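Local coordinates for protein glia-derived nexin (Homo sapiens, PDB 4DY0) that inhibits serine proteases such as thrombin, trypsin and urokinase as a heparin-binding serpin, and promotes neurite extension by inhibiting thrombin, at residues 219-224 and 238-243; 206-211 and 265-270. All coordinates share one frame; numbering follows the deposited sequence.

Interaction 1: 219-224 and 238-243; sequences WYNFIE and LPTESS
The carbonyl oxygen of Trp219 takes two donors where the beta hairpin of strands 219-226 and 232-239, part of serpin sheet B, comes to its end. Thr240 N reaches Trp219 O at 3.0 Å along an almost perfectly straight N-H (178°), though it sits above the carbonyl plane, 37° out of it. The second donor is a water 2.6 Å from Trp219 O, which in turn accepts from Glu241 N and so carries the link one residue beyond Thr240. Deeper in the hairpin, Asn221 and Leu238 form an antiparallel hydrogen-bonded pair, with Asn221 N 2.9 Å from Leu238 O and Leu238 N 3.1 Å from Asn221 O. Between these rungs lies the non-hydrogen-bonded pair Tyr220-Pro239, where the missing N-H of the proline costs no bond to the facing strand. Tyr220 CB rests against Leu238 O, while its hydroxyl turns away to bond Trp261 NE1. With CG beside its own backbone N (chi1 -59°), the Asn221 amide reaches Thr240, ND2 lying 3.5 Å from Thr240 OG1, and the two side chains cross at about a right angle. Two further waters tie down the amide. One accepts from Asn221 ND2 and donates to Pro239 O, a carbonyl that also receives Arg356 NH1. The other donates to Asn221 OD1 at 3.3 Å and lies 2.9 Å from Thr240 OG1.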
loop_
_atom_site.group_PDB
_atom_site.type_symbol
_atom_site.label_atom_id
_atom_site.label_comp_id
_atom_site.label_asym_id
_atom_site.label_seq_id
_atom_site.Cartn_x
_atom_site.Cartn_y
_atom_site.Cartn_z
ATOM N N TRP A 219 -24.843 2.505 -5.591
ATOM C CA TRP A 219 -24.549 3.262 -4.380
ATOM C C TRP A 219 -23.705 2.493 -3.387
ATOM O O TRP A 219 -23.756 1.263 -3.331
ATOM C CB TRP A 219 -25.842 3.738 -3.715
ATOM C CG TRP A 219 -26.446 4.879 -4.446
ATOM C CD1 TRP A 219 -27.227 4.816 -5.563
ATOM C CD2 TRP A 219 -26.291 6.267 -4.138
ATOM N NE1 TRP A 219 -27.575 6.082 -5.965
ATOM C CE2 TRP A 219 -27.014 6.991 -5.107
ATOM C CE3 TRP A 219 -25.616 6.969 -3.134
ATOM C CZ2 TRP A 219 -27.084 8.385 -5.099
ATOM C CZ3 TRP A 219 -25.686 8.354 -3.129
ATOM C CH2 TRP A 219 -26.414 9.046 -4.103
ATOM N N TYR A 220 -22.929 3.233 -2.604
ATOM C CA TYR A 220 -22.109 2.641 -1.564
ATOM C C TYR A 220 -21.911 3.614 -0.409
ATOM O O TYR A 220 -22.077 4.828 -0.576
ATOM C CB TYR A 220 -20.763 2.170 -2.130
ATOM C CG TYR A 220 -19.849 3.266 -2.638
ATOM C CD1 TYR A 220 -18.878 3.817 -1.817
ATOM C CD2 TYR A 220 -19.937 3.728 -3.948
ATOM C CE1 TYR A 220 -18.029 4.806 -2.273
ATOM C CE2 TYR A 220 -19.091 4.725 -4.416
ATOM C CZ TYR A 220 -18.136 5.257 -3.571
ATOM O OH TYR A 220 -17.286 6.248 -4.011
ATOM N N ASN A 221 -21.571 3.071 0.760
ATOM C CA ASN A 221 -21.365 3.870 1.966
ATOM C C ASN A 221 -19.894 3.905 2.349
ATOM O O ASN A 221 -19.148 2.973 2.048
ATOM C CB ASN A 221 -22.176 3.300 3.134
ATOM C CG ASN A 221 -23.668 3.254 2.846
ATOM O OD1 ASN A 221 -24.294 4.276 2.560
ATOM N ND2 ASN A 221 -24.247 2.064 2.931
ATOM N N PHE A 222 -19.478 4.975 3.018
ATOM C CA PHE A 222 -18.096 5.083 3.469
ATOM C C PHE A 222 -17.976 5.782 4.815
ATOM O O PHE A 222 -18.800 6.621 5.173
ATOM C CB PHE A 222 -17.223 5.778 2.419
ATOM C CG PHE A 222 -17.833 7.026 1.854
ATOM C CD1 PHE A 222 -17.570 8.261 2.428
ATOM C CD2 PHE A 222 -18.669 6.965 0.751
ATOM C CE1 PHE A 222 -18.131 9.410 1.915
ATOM C CE2 PHE A 222 -19.233 8.112 0.229
ATOM C CZ PHE A 222 -18.966 9.337 0.812
ATOM N N ILE A 223 -16.935 5.431 5.556
ATOM C CA ILE A 223 -16.744 5.972 6.886
ATOM C C ILE A 223 -15.270 6.251 7.165
ATOM O O ILE A 223 -14.387 5.571 6.640
ATOM C CB ILE A 223 -17.313 5.017 7.954
ATOM C CG1 ILE A 223 -17.211 5.646 9.347
ATOM C CG2 ILE A 223 -16.605 3.675 7.900
ATOM C CD1 ILE A 223 -18.107 4.977 10.373
ATOM N N GLU A 224 -15.013 7.264 7.988
ATOM C CA GLU A 224 -13.658 7.571 8.430
ATOM C C GLU A 224 -13.463 7.238 9.911
ATOM O O GLU A 224 -14.223 7.686 10.769
ATOM C CB GLU A 224 -13.328 9.040 8.177
ATOM C CG GLU A 224 -11.884 9.398 8.498
ATOM C CD GLU A 224 -11.606 10.882 8.364
ATOM O OE1 GLU A 224 -12.449 11.692 8.812
ATOM O OE2 GLU A 224 -10.541 11.239 7.815
ATOM N N LEU A 238 -18.101 0.159 1.240
ATOM C CA LEU A 238 -18.696 -1.061 0.717
ATOM C C LEU A 238 -20.087 -0.726 0.197
ATOM O O LEU A 238 -20.657 0.302 0.574
ATOM C CB LEU A 238 -18.734 -2.172 1.778
ATOM C CG LEU A 238 -19.879 -2.220 2.793
ATOM C CD1 LEU A 238 -19.883 -3.567 3.491
ATOM C CD2 LEU A 238 -19.775 -1.087 3.810
ATOM N N PRO A 239 -20.633 -1.584 -0.683
ATOM C CA PRO A 239 -21.886 -1.288 -1.381
ATOM C C PRO A 239 -23.073 -1.183 -0.436
ATOM O O PRO A 239 -23.116 -1.857 0.588
ATOM C CB PRO A 239 -22.075 -2.495 -2.311
ATOM C CG PRO A 239 -20.734 -3.175 -2.360
ATOM C CD PRO A 239 -20.112 -2.916 -1.026
ATOM N N THR A 240 -24.033 -0.343 -0.795
ATOM C CA THR A 240 -25.243 -0.190 -0.010
ATOM C C THR A 240 -26.091 -1.450 -0.082
ATOM O O THR A 240 -26.585 -1.925 0.933
ATOM C CB THR A 240 -26.077 1.006 -0.507
ATOM O OG1 THR A 240 -25.289 2.200 -0.432
ATOM C CG2 THR A 240 -27.339 1.171 0.339
ATOM N N GLU A 241 -26.257 -1.990 -1.286
ATOM C CA GLU A 241 -27.096 -3.168 -1.480
ATOM C C GLU A 241 -26.247 -4.430 -1.557
ATOM O O GLU A 241 -25.176 -4.427 -2.159
ATOM C CB GLU A 241 -27.978 -3.012 -2.729
ATOM C CG GLU A 241 -28.921 -1.814 -2.649
ATOM C CD GLU A 241 -29.923 -1.754 -3.788
ATOM O OE1 GLU A 241 -30.087 -2.765 -4.503
ATOM O OE2 GLU A 241 -30.554 -0.690 -3.967
ATOM N N SER A 242 -26.722 -5.505 -0.937
ATOM C CA SER A 242 -25.962 -6.743 -0.904
ATOM C C SER A 242 -25.888 -7.373 -2.290
ATOM O O SER A 242 -25.023 -8.200 -2.556
ATOM C CB SER A 242 -26.553 -7.725 0.110
ATOM O OG SER A 242 -27.714 -8.360 -0.397
ATOM N N SER A 243 -26.789 -6.963 -3.177
ATOM C CA SER A 243 -26.798 -7.466 -4.548
ATOM C C SER A 243 -25.785 -6.730 -5.420
ATOM O O SER A 243 -25.685 -6.981 -6.617
ATOM C CB SER A 243 -28.199 -7.354 -5.152
ATOM O OG SER A 243 -28.692 -6.027 -5.042
HETATM O O HOH W 1 -25.421 -0.700 -3.917
HETATM O O HOH W 2 -23.273 -0.601 3.343
HETATM O O HOH W 3 -26.442 4.751 0.144
#

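Interaction 2: 206-211 and 265-270; sequences VFRCGS and MVPKRV
In serpin sheet C, beneath the reactive-centre loop, Phe207 pairs with Lys268 and Cys209 with Val266 as antiparallel hydrogen-bonded pairs. Phe207 N to Lys268 O and Lys268 N to Phe207 O are both 2.9 Å; Cys209 N to Val266 O is longer, 3.2 Å. The short strand axes stand at 125°, a strong twist. On one face, Arg208 lies beside Pro267, CG to CG at 3.8 Å, and crosses Met265 at about a right angle. The Arg208 chain bends at chi3 (54°), Met265 CB stands over the rim of one guanidinium face, Met265 CE lies close to Arg208 NH1, and Arg208 NE makes a salt bridge with Glu224 OE1. An alanine in place of Arg208 would probably leave Glu224 OE1 without that partner and open a gap beside Met265 CE and Pro267 CG. On the other face, Cys209 SG touches Lys268 CG, at 3.5 Å, and Val270 CG2, which lie side by side. The side chain of Arg269 is about 4 Å from that of Arg346, at the predicted reactive bond. Helix 255-262 leads into Met265, and strand 219-226 pairs with the opposite edge of 206-211 through Arg208-Glu224 and Gly210-Phe222 backbone bonds.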
loop_
_atom_site.group_PDB
_atom_site.type_symbol
_atom_site.label_atom_id
_atom_site.label_comp_id
_atom_site.label_asym_id
_atom_site.label_seq_id
_atom_site.Cartn_x
_atom_site.Cartn_y
_atom_site.Cartn_z
ATOM N N VAL A 206 -19.447 8.835 17.483
ATOM C CA VAL A 206 -19.538 9.791 16.387
ATOM C C VAL A 206 -18.395 9.586 15.398
ATOM O O VAL A 206 -17.225 9.601 15.771
ATOM C CB VAL A 206 -19.533 11.258 16.894
ATOM C CG1 VAL A 206 -19.695 12.231 15.731
ATOM C CG2 VAL A 206 -20.637 11.477 17.924
ATOM N N PHE A 207 -18.744 9.379 14.134
ATOM C CA PHE A 207 -17.757 9.215 13.075
ATOM C C PHE A 207 -18.216 9.968 11.839
ATOM O O PHE A 207 -19.416 10.072 11.574
ATOM C CB PHE A 207 -17.584 7.737 12.712
ATOM C CG PHE A 207 -16.899 6.921 13.770
ATOM C CD1 PHE A 207 -15.532 7.022 13.964
ATOM C CD2 PHE A 207 -17.622 6.041 14.559
ATOM C CE1 PHE A 207 -14.896 6.268 14.935
ATOM C CE2 PHE A 207 -16.995 5.282 15.528
ATOM C CZ PHE A 207 -15.628 5.394 15.716
ATOM N N ARG A 208 -17.260 10.490 11.082
ATOM C CA ARG A 208 -17.569 11.087 9.795
ATOM C C ARG A 208 -17.925 9.982 8.807
ATOM O O ARG A 208 -17.195 9.003 8.662
ATOM C CB ARG A 208 -16.385 11.914 9.290
ATOM C CG ARG A 208 -16.275 13.282 9.959
ATOM C CD ARG A 208 -14.858 13.842 9.897
ATOM N NE ARG A 208 -14.334 13.879 8.535
ATOM C CZ ARG A 208 -14.546 14.873 7.680
ATOM N NH1 ARG A 208 -14.028 14.820 6.460
ATOM N NH2 ARG A 208 -15.276 15.921 8.043
ATOM N N CYS A 209 -19.067 10.120 8.148
ATOM C CA CYS A 209 -19.449 9.143 7.142
ATOM C C CYS A 209 -20.445 9.703 6.153
ATOM O O CYS A 209 -20.948 10.810 6.317
ATOM C CB CYS A 209 -19.999 7.871 7.789
ATOM S SG CYS A 209 -21.286 8.152 9.002
ATOM N N GLY A 210 -20.627 8.931 5.103
ATOM C CA GLY A 210 -21.407 9.216 3.928
ATOM C C GLY A 210 -21.757 8.140 2.921
ATOM O O GLY A 210 -21.474 7.028 3.088
ATOM N N SER A 211 -22.454 8.556 1.882
ATOM C CA SER A 211 -22.745 7.811 0.675
ATOM C C SER A 211 -22.708 8.605 -0.589
ATOM O O SER A 211 -22.991 9.735 -0.595
ATOM C CB SER A 211 -24.071 7.150 0.728
ATOM O OG SER A 211 -24.750 7.533 1.827
ATOM N N MET A 265 -18.694 13.601 3.595
ATOM C CA MET A 265 -18.734 13.078 4.956
ATOM C C MET A 265 -19.063 14.172 5.955
ATOM O O MET A 265 -18.483 15.256 5.921
ATOM C CB MET A 265 -17.387 12.466 5.340
ATOM C CG MET A 265 -16.989 11.259 4.530
ATOM S SD MET A 265 -15.487 10.497 5.178
ATOM C CE MET A 265 -14.382 11.907 5.199
ATOM N N VAL A 266 -20.000 13.878 6.846
ATOM C CA VAL A 266 -20.284 14.741 7.979
ATOM C C VAL A 266 -20.283 13.859 9.209
ATOM O O VAL A 266 -20.644 12.682 9.130
ATOM C CB VAL A 266 -21.659 15.422 7.859
ATOM C CG1 VAL A 266 -21.649 16.443 6.739
ATOM C CG2 VAL A 266 -22.752 14.379 7.645
ATOM N N PRO A 267 -19.867 14.415 10.352
ATOM C CA PRO A 267 -19.862 13.599 11.555
ATOM C C PRO A 267 -21.286 13.193 11.926
ATOM O O PRO A 267 -22.217 13.977 11.749
ATOM C CB PRO A 267 -19.275 14.539 12.619
ATOM C CG PRO A 267 -18.560 15.608 11.854
ATOM C CD PRO A 267 -19.331 15.767 10.580
ATOM N N LYS A 268 -21.453 11.973 12.424
ATOM C CA LYS A 268 -22.741 11.551 12.955
ATOM C C LYS A 268 -22.621 10.331 13.864
ATOM O O LYS A 268 -21.660 9.563 13.778
ATOM C CB LYS A 268 -23.757 11.307 11.834
ATOM C CG LYS A 268 -23.507 10.063 11.003
ATOM C CD LYS A 268 -24.493 9.968 9.842
ATOM C CE LYS A 268 -24.348 11.148 8.885
ATOM N NZ LYS A 268 -25.223 11.012 7.684
ATOM N N ARG A 269 -23.600 10.181 14.747
ATOM C CA ARG A 269 -23.642 9.088 15.705
ATOM C C ARG A 269 -23.976 7.797 14.972
ATOM O O ARG A 269 -25.022 7.703 14.324
ATOM C CB ARG A 269 -24.701 9.397 16.763
ATOM C CG ARG A 269 -24.762 8.433 17.929
ATOM C CD ARG A 269 -25.500 9.074 19.100
ATOM N NE ARG A 269 -26.289 8.105 19.856
ATOM C CZ ARG A 269 -27.567 7.823 19.607
ATOM N NH1 ARG A 269 -28.209 8.436 18.618
ATOM N NH2 ARG A 269 -28.205 6.926 20.348
ATOM N N VAL A 270 -23.087 6.808 15.068
ATOM C CA VAL A 270 -23.232 5.568 14.305
ATOM C C VAL A 270 -22.830 4.325 15.090
ATOM O O VAL A 270 -21.850 4.343 15.831
ATOM C CB VAL A 270 -22.359 5.587 13.038
ATOM C CG1 VAL A 270 -22.888 4.587 12.024
ATOM C CG2 VAL A 270 -22.307 6.979 12.441
#

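Overall arrangement
The centres of interactions 1 and 2 lie 13 Å apart, on the same side of the chain's centre. Along the chain, 206-211 comes first, then both segments of the hairpin contact, then helix 255-262 and finally 265-270, so interaction 1 falls wholly within the excursion that interaction 2 closes. The two meet where strand 195-213 pairs with strand 219-226: Tyr220 O packs on Ser211 CB, and Phe222 O on Cys209 CB. Strand 195-213 carries one side of interaction 2, forming part of sheet C there, and borders interaction 1 as it passes into sheet B. Sheets B and C are thus continuous through this strand, and interaction 2 is the one with a side chain, Arg269, near the predicted reactive bond.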